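Local coordinates for oxidoreductase, 2OG-Fe oxygenase family protein, putative, expressed (Oryza sativa subsp. japonica, PDB 5XOI) that probably acts as an iron(II)- and 2-oxoglutarate-dependent dioxygenase of the AlkB family, this chain being its C-terminal oxygenase domain, at residues 12-17 against 98-103; 18-23 against 185-190. One frame throughout, in Å; residues are numbered along the deposited sequence.

How the contacts relate
From the N terminus, the chain runs through strand 13-16, turns at 17-21 and enters helix 22-37. Contact 1 closes a loop of 80 residues, bringing helix 87-106 back against the face of strand 13-16. Contact 2 closes a longer one of 161 residues, joining the turn after that strand to the start of strand 187-190. The two loops cross, since their segments alternate along the chain. Strands 13-16 and 187-190 are antiparallel neighbours in the large sheet, so the contacts touch: Lys-17 forms a salt bridge with Asp-186, and Ser-100 packs on Ile-189. Together they tie helix 87-106 to a face of the sheet and the lead-in to helix 22-37 to the beginning of strand 187-190.

Contact 1: 12-17 against 98-103; sequences GMVLLK and QASNEF
Val-14 holds CG1 anti to its backbone N (chi1 172°), and Ser-100 holds OG anti to its own carbonyl carbon (chi1 -66°), which brings the two groups together between strand 13-16 and helix 98-103. Val-14 CG1 lies 3.5 Å from Ser-100 OG. The same methyl is 4.1 Å from Phe-103 CD2, and the valine and phenylalanine side chains slide past each other in opposite directions. Two residues on, Leu-16 points the same way, as alternate residues of a strand do. Its CD1 comes to 3.4 Å from Ser-100 OG, while CD2 reaches Ala-99 CB at 4.0 Å. Branched aliphatic side chains suit the strand because they spread methyls over the helix. Alanine and serine suit the helix because they are short, letting its backbone approach until the segment axes are 9.4 Å apart. The buried hydroxyl among these methyls is hydrogen-bonded to Ala-96 O, one turn earlier in its own helix. The axes of segments 13-16 and 98-103 are inclined at 115°, so the helix runs across the strand. Helix 87-106 thus packs on the large sheet of the double-stranded beta-helix core, away from the metal site, Phe-103 reaching Leu-6 of outermost strand 6-10 and Ser-100 reaching Ile-189 of strand 187-190.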
loop_
_atom_site.group_PDB
_atom_site.type_symbol
_atom_site.label_atom_id
_atom_site.label_comp_id
_atom_site.label_asym_id
_atom_site.label_seq_id
_atom_site.Cartn_x
_atom_site.Cartn_y
_atom_site.Cartn_z
ATOM N N GLY A 12 1.439 -13.691 -8.983
ATOM C CA GLY A 12 0.619 -13.057 -7.970
ATOM C C GLY A 12 0.962 -11.614 -7.681
ATOM O O GLY A 12 0.552 -11.090 -6.644
ATOM N N MET A 13 1.692 -10.944 -8.576
ATOM C CA MET A 13 2.071 -9.546 -8.377
ATOM C C MET A 13 1.749 -8.753 -9.636
ATOM O O MET A 13 2.399 -8.927 -10.671
ATOM C CB MET A 13 3.552 -9.425 -8.021
ATOM C CG MET A 13 3.971 -8.019 -7.634
ATOM S SD MET A 13 5.655 -8.033 -7.024
ATOM C CE MET A 13 5.796 -6.353 -6.402
ATOM N N VAL A 14 0.759 -7.871 -9.531
ATOM C CA VAL A 14 0.223 -7.125 -10.659
ATOM C C VAL A 14 0.282 -5.644 -10.315
ATOM O O VAL A 14 -0.148 -5.238 -9.231
ATOM C CB VAL A 14 -1.220 -7.551 -10.969
ATOM C CG1 VAL A 14 -1.843 -6.640 -12.019
ATOM C CG2 VAL A 14 -1.237 -8.999 -11.436
ATOM N N LEU A 15 0.798 -4.842 -11.246
ATOM C CA LEU A 15 0.807 -3.389 -11.130
ATOM C C LEU A 15 -0.238 -2.816 -12.084
ATOM O O LEU A 15 -0.175 -3.048 -13.298
ATOM C CB LEU A 15 2.193 -2.828 -11.448
ATOM C CG LEU A 15 2.299 -1.311 -11.618
ATOM C CD1 LEU A 15 1.922 -0.581 -10.324
ATOM C CD2 LEU A 15 3.698 -0.947 -12.029
ATOM N N LEU A 16 -1.202 -2.091 -11.531
ATOM C CA LEU A 16 -2.287 -1.486 -12.304
ATOM C C LEU A 16 -1.937 -0.010 -12.497
ATOM O O LEU A 16 -2.070 0.804 -11.574
ATOM C CB LEU A 16 -3.627 -1.672 -11.597
ATOM C CG LEU A 16 -4.086 -3.108 -11.351
ATOM C CD1 LEU A 16 -3.535 -3.624 -10.018
ATOM C CD2 LEU A 16 -5.599 -3.196 -11.317
ATOM N N LYS A 17 -1.474 0.337 -13.696
ATOM C CA LYS A 17 -1.016 1.701 -13.944
ATOM C C LYS A 17 -2.194 2.664 -13.997
ATOM O O LYS A 17 -3.176 2.419 -14.703
ATOM C CB LYS A 17 -0.227 1.776 -15.255
ATOM C CG LYS A 17 1.066 0.977 -15.264
ATOM C CD LYS A 17 2.079 1.501 -14.260
ATOM C CE LYS A 17 2.463 2.944 -14.552
ATOM N NZ LYS A 17 3.410 3.510 -13.530
ATOM N N GLN A 98 -10.445 -7.551 -8.901
ATOM C CA GLN A 98 -11.215 -8.052 -10.036
ATOM C C GLN A 98 -10.503 -7.766 -11.354
ATOM O O GLN A 98 -10.411 -8.635 -12.230
ATOM C CB GLN A 98 -12.611 -7.427 -10.035
ATOM C CG GLN A 98 -13.622 -8.138 -9.156
ATOM C CD GLN A 98 -15.055 -7.710 -9.458
ATOM O OE1 GLN A 98 -15.293 -6.616 -9.977
ATOM N NE2 GLN A 98 -16.013 -8.585 -9.153
ATOM N N ALA A 99 -9.982 -6.547 -11.515
ATOM C CA ALA A 99 -9.274 -6.215 -12.744
ATOM C C ALA A 99 -8.011 -7.046 -12.890
ATOM O O ALA A 99 -7.688 -7.514 -13.991
ATOM C CB ALA A 99 -8.940 -4.720 -12.780
ATOM N N SER A 100 -7.281 -7.242 -11.791
ATOM C CA SER A 100 -6.079 -8.068 -11.842
ATOM C C SER A 100 -6.408 -9.500 -12.253
ATOM O O SER A 100 -5.701 -10.102 -13.069
ATOM C CB SER A 100 -5.379 -8.052 -10.487
ATOM O OG SER A 100 -4.884 -6.761 -10.196
ATOM N N ASN A 101 -7.456 -10.078 -11.666
ATOM C CA ASN A 101 -7.771 -11.466 -11.975
ATOM C C ASN A 101 -8.226 -11.627 -13.414
ATOM O O ASN A 101 -7.965 -12.663 -14.026
ATOM C CB ASN A 101 -8.825 -11.991 -11.006
ATOM C CG ASN A 101 -8.211 -12.407 -9.688
ATOM O OD1 ASN A 101 -6.994 -12.565 -9.606
ATOM N ND2 ASN A 101 -9.034 -12.561 -8.648
ATOM N N GLU A 102 -8.886 -10.615 -13.972
ATOM C CA GLU A 102 -9.237 -10.661 -15.385
ATOM C C GLU A 102 -7.985 -10.608 -16.248
ATOM O O GLU A 102 -7.870 -11.345 -17.234
ATOM C CB GLU A 102 -10.182 -9.509 -15.728
ATOM C CG GLU A 102 -10.543 -9.430 -17.208
ATOM C CD GLU A 102 -11.376 -10.606 -17.666
ATOM O OE1 GLU A 102 -11.977 -11.284 -16.801
ATOM O OE2 GLU A 102 -11.430 -10.848 -18.898
ATOM N N PHE A 103 -7.034 -9.747 -15.880
ATOM C CA PHE A 103 -5.750 -9.702 -16.568
ATOM C C PHE A 103 -5.047 -11.055 -16.503
ATOM O O PHE A 103 -4.568 -11.565 -17.519
ATOM C CB PHE A 103 -4.907 -8.590 -15.935
ATOM C CG PHE A 103 -3.468 -8.579 -16.345
ATOM C CD1 PHE A 103 -3.105 -8.243 -17.635
ATOM C CD2 PHE A 103 -2.471 -8.830 -15.414
ATOM C CE1 PHE A 103 -1.770 -8.196 -18.011
ATOM C CE2 PHE A 103 -1.133 -8.793 -15.778
ATOM C CZ PHE A 103 -0.781 -8.473 -17.084
#

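Contact 2: 18-23 against 185-190; sequences KFLKHD and GDVLIF
Lys-18 and Leu-20 present their backbone N-H groups to the start of segment 185-190. Lys-18 N donates to Asp-186 OD1 at 2.9 Å, nearly straight at 167°, on the anti side of the carboxylate and 20° out of its plane. Leu-20 N meets a lone pair of Gly-185 O at 3.0 Å, in the carbonyl plane. Beside these bonds, Val-187 CG2 lies 4.0 Å from both Phe-19 CD2 and Leu-20 CD2, an apolar patch that suits all three. At the backbone angles of Gly-185 (phi 94°) a CB would jam against the preceding carbonyl O and also crowd Lys-18 CA, which calls for glycine. Here the turn leading to helix 22-37 is fastened to the large sheet of the double-stranded beta-helix, the core fold of 2-oxoglutarate oxygenases. In the second shell, Asp-186 OD2 receives Glu-183 N and pairs with Lys-17 NZ, fixing the carboxylate at both oxygens. Lys-18 NZ bonds to Ser-184 O. An alanine at Asp-186 removes the acceptors of Lys-18 N and Glu-183 N and one of two acidic partners of Lys-17, the other being Glu-183, and would probably leave the turn at Lys-18 freer to shift. Farther out, Phe-19 rests on Ala-96 and Ala-99, and Leu-20 on Ile-92, all of helix 87-106.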
loop_
_atom_site.group_PDB
_atom_site.type_symbol
_atom_site.label_atom_id
_atom_site.label_comp_id
_atom_site.label_asym_id
_atom_site.label_seq_id
_atom_site.Cartn_x
_atom_site.Cartn_y
_atom_site.Cartn_z
ATOM N N LYS A 18 -2.080 3.777 -13.265
ATOM C CA LYS A 18 -3.069 4.862 -13.316
ATOM C C LYS A 18 -4.489 4.337 -13.083
ATOM O O LYS A 18 -5.453 4.766 -13.722
ATOM C CB LYS A 18 -2.974 5.619 -14.644
ATOM C CG LYS A 18 -1.613 6.282 -14.894
ATOM C CD LYS A 18 -1.217 7.202 -13.745
ATOM C CE LYS A 18 0.231 7.703 -13.884
ATOM N NZ LYS A 18 0.514 8.933 -13.057
ATOM N N PHE A 19 -4.613 3.369 -12.174
ATOM C CA PHE A 19 -5.907 2.735 -11.936
ATOM C C PHE A 19 -6.881 3.680 -11.235
ATOM O O PHE A 19 -8.086 3.662 -11.522
ATOM C CB PHE A 19 -5.700 1.460 -11.116
ATOM C CG PHE A 19 -6.920 0.603 -10.989
ATOM C CD1 PHE A 19 -7.372 -0.145 -12.066
ATOM C CD2 PHE A 19 -7.606 0.527 -9.784
ATOM C CE1 PHE A 19 -8.506 -0.955 -11.947
ATOM C CE2 PHE A 19 -8.740 -0.276 -9.654
ATOM C CZ PHE A 19 -9.188 -1.014 -10.740
ATOM N N LEU A 20 -6.387 4.508 -10.311
ATOM C CA LEU A 20 -7.255 5.409 -9.552
ATOM C C LEU A 20 -7.762 6.562 -10.422
ATOM O O LEU A 20 -6.969 7.302 -11.010
ATOM C CB LEU A 20 -6.498 5.962 -8.341
ATOM C CG LEU A 20 -6.020 4.906 -7.342
ATOM C CD1 LEU A 20 -5.213 5.540 -6.190
ATOM C CD2 LEU A 20 -7.203 4.139 -6.789
ATOM N N LYS A 21 -9.087 6.735 -10.471
ATOM C CA LYS A 21 -9.677 7.809 -11.266
ATOM C C LYS A 21 -9.321 9.174 -10.681
ATOM O O LYS A 21 -8.937 9.298 -9.518
ATOM C CB LYS A 21 -11.202 7.688 -11.328
ATOM C CG LYS A 21 -11.744 6.423 -11.962
ATOM C CD LYS A 21 -13.233 6.597 -12.224
ATOM C CE LYS A 21 -14.025 5.374 -11.809
ATOM N NZ LYS A 21 -13.429 4.134 -12.377
ATOM N N HIS A 22 -9.481 10.207 -11.515
ATOM C CA HIS A 22 -9.198 11.592 -11.131
ATOM C C HIS A 22 -9.858 11.959 -9.809
ATOM O O HIS A 22 -9.186 12.350 -8.840
ATOM C CB HIS A 22 -9.688 12.527 -12.255
ATOM C CG HIS A 22 -9.614 13.994 -11.928
ATOM N ND1 HIS A 22 -8.915 14.894 -12.707
ATOM C CD2 HIS A 22 -10.181 14.722 -10.936
ATOM C CE1 HIS A 22 -9.037 16.107 -12.196
ATOM N NE2 HIS A 22 -9.794 16.030 -11.117
ATOM N N ASP A 23 -11.191 11.880 -9.770
ATOM C CA ASP A 23 -11.918 12.358 -8.599
ATOM C C ASP A 23 -11.665 11.463 -7.395
ATOM O O ASP A 23 -11.753 11.926 -6.253
ATOM C CB ASP A 23 -13.418 12.445 -8.904
ATOM C CG ASP A 23 -13.811 13.766 -9.567
ATOM O OD1 ASP A 23 -13.024 14.734 -9.503
ATOM O OD2 ASP A 23 -14.918 13.843 -10.148
ATOM N N GLY A 185 -1.636 7.382 -8.725
ATOM C CA GLY A 185 -2.736 6.635 -9.286
ATOM C C GLY A 185 -2.481 5.155 -9.458
ATOM O O GLY A 185 -3.438 4.400 -9.676
ATOM N N ASP A 186 -1.228 4.711 -9.374
ATOM C CA ASP A 186 -0.936 3.289 -9.533
ATOM C C ASP A 186 -1.474 2.488 -8.351
ATOM O O ASP A 186 -1.489 2.950 -7.204
ATOM C CB ASP A 186 0.564 3.036 -9.655
ATOM C CG ASP A 186 1.162 3.530 -10.979
ATOM O OD1 ASP A 186 0.412 3.982 -11.874
ATOM O OD2 ASP A 186 2.408 3.457 -11.110
ATOM N N VAL A 187 -1.923 1.269 -8.637
ATOM C CA VAL A 187 -2.294 0.312 -7.600
ATOM C C VAL A 187 -1.451 -0.931 -7.808
ATOM O O VAL A 187 -1.378 -1.454 -8.922
ATOM C CB VAL A 187 -3.793 -0.038 -7.625
ATOM C CG1 VAL A 187 -4.086 -1.188 -6.644
ATOM C CG2 VAL A 187 -4.612 1.176 -7.254
ATOM N N LEU A 188 -0.784 -1.376 -6.750
ATOM C CA LEU A 188 0.055 -2.566 -6.784
ATOM C C LEU A 188 -0.587 -3.632 -5.908
ATOM O O LEU A 188 -1.047 -3.327 -4.805
ATOM C CB LEU A 188 1.465 -2.251 -6.272
ATOM C CG LEU A 188 2.393 -3.450 -6.120
ATOM C CD1 LEU A 188 2.774 -3.992 -7.491
ATOM C CD2 LEU A 188 3.645 -3.049 -5.343
ATOM N N ILE A 189 -0.634 -4.871 -6.397
ATOM C CA ILE A 189 -1.173 -5.995 -5.633
ATOM C C ILE A 189 -0.109 -7.077 -5.571
ATOM O O ILE A 189 0.462 -7.434 -6.601
ATOM C CB ILE A 189 -2.463 -6.553 -6.265
ATOM C CG1 ILE A 189 -3.515 -5.452 -6.397
ATOM C CG2 ILE A 189 -3.005 -7.702 -5.401
ATOM C CD1 ILE A 189 -4.853 -5.936 -6.891
ATOM N N PHE A 190 0.174 -7.592 -4.371
ATOM C CA PHE A 190 0.968 -8.812 -4.263
ATOM C C PHE A 190 0.277 -9.815 -3.342
ATOM O O PHE A 190 -0.029 -9.511 -2.184
ATOM C CB PHE A 190 2.436 -8.551 -3.840
ATOM C CG PHE A 190 2.656 -7.610 -2.656
ATOM C CD1 PHE A 190 2.648 -6.225 -2.821
ATOM C CD2 PHE A 190 3.024 -8.120 -1.414
ATOM C CE1 PHE A 190 2.920 -5.369 -1.751
ATOM C CE2 PHE A 190 3.299 -7.276 -0.342
ATOM C CZ PHE A 190 3.237 -5.897 -0.505
#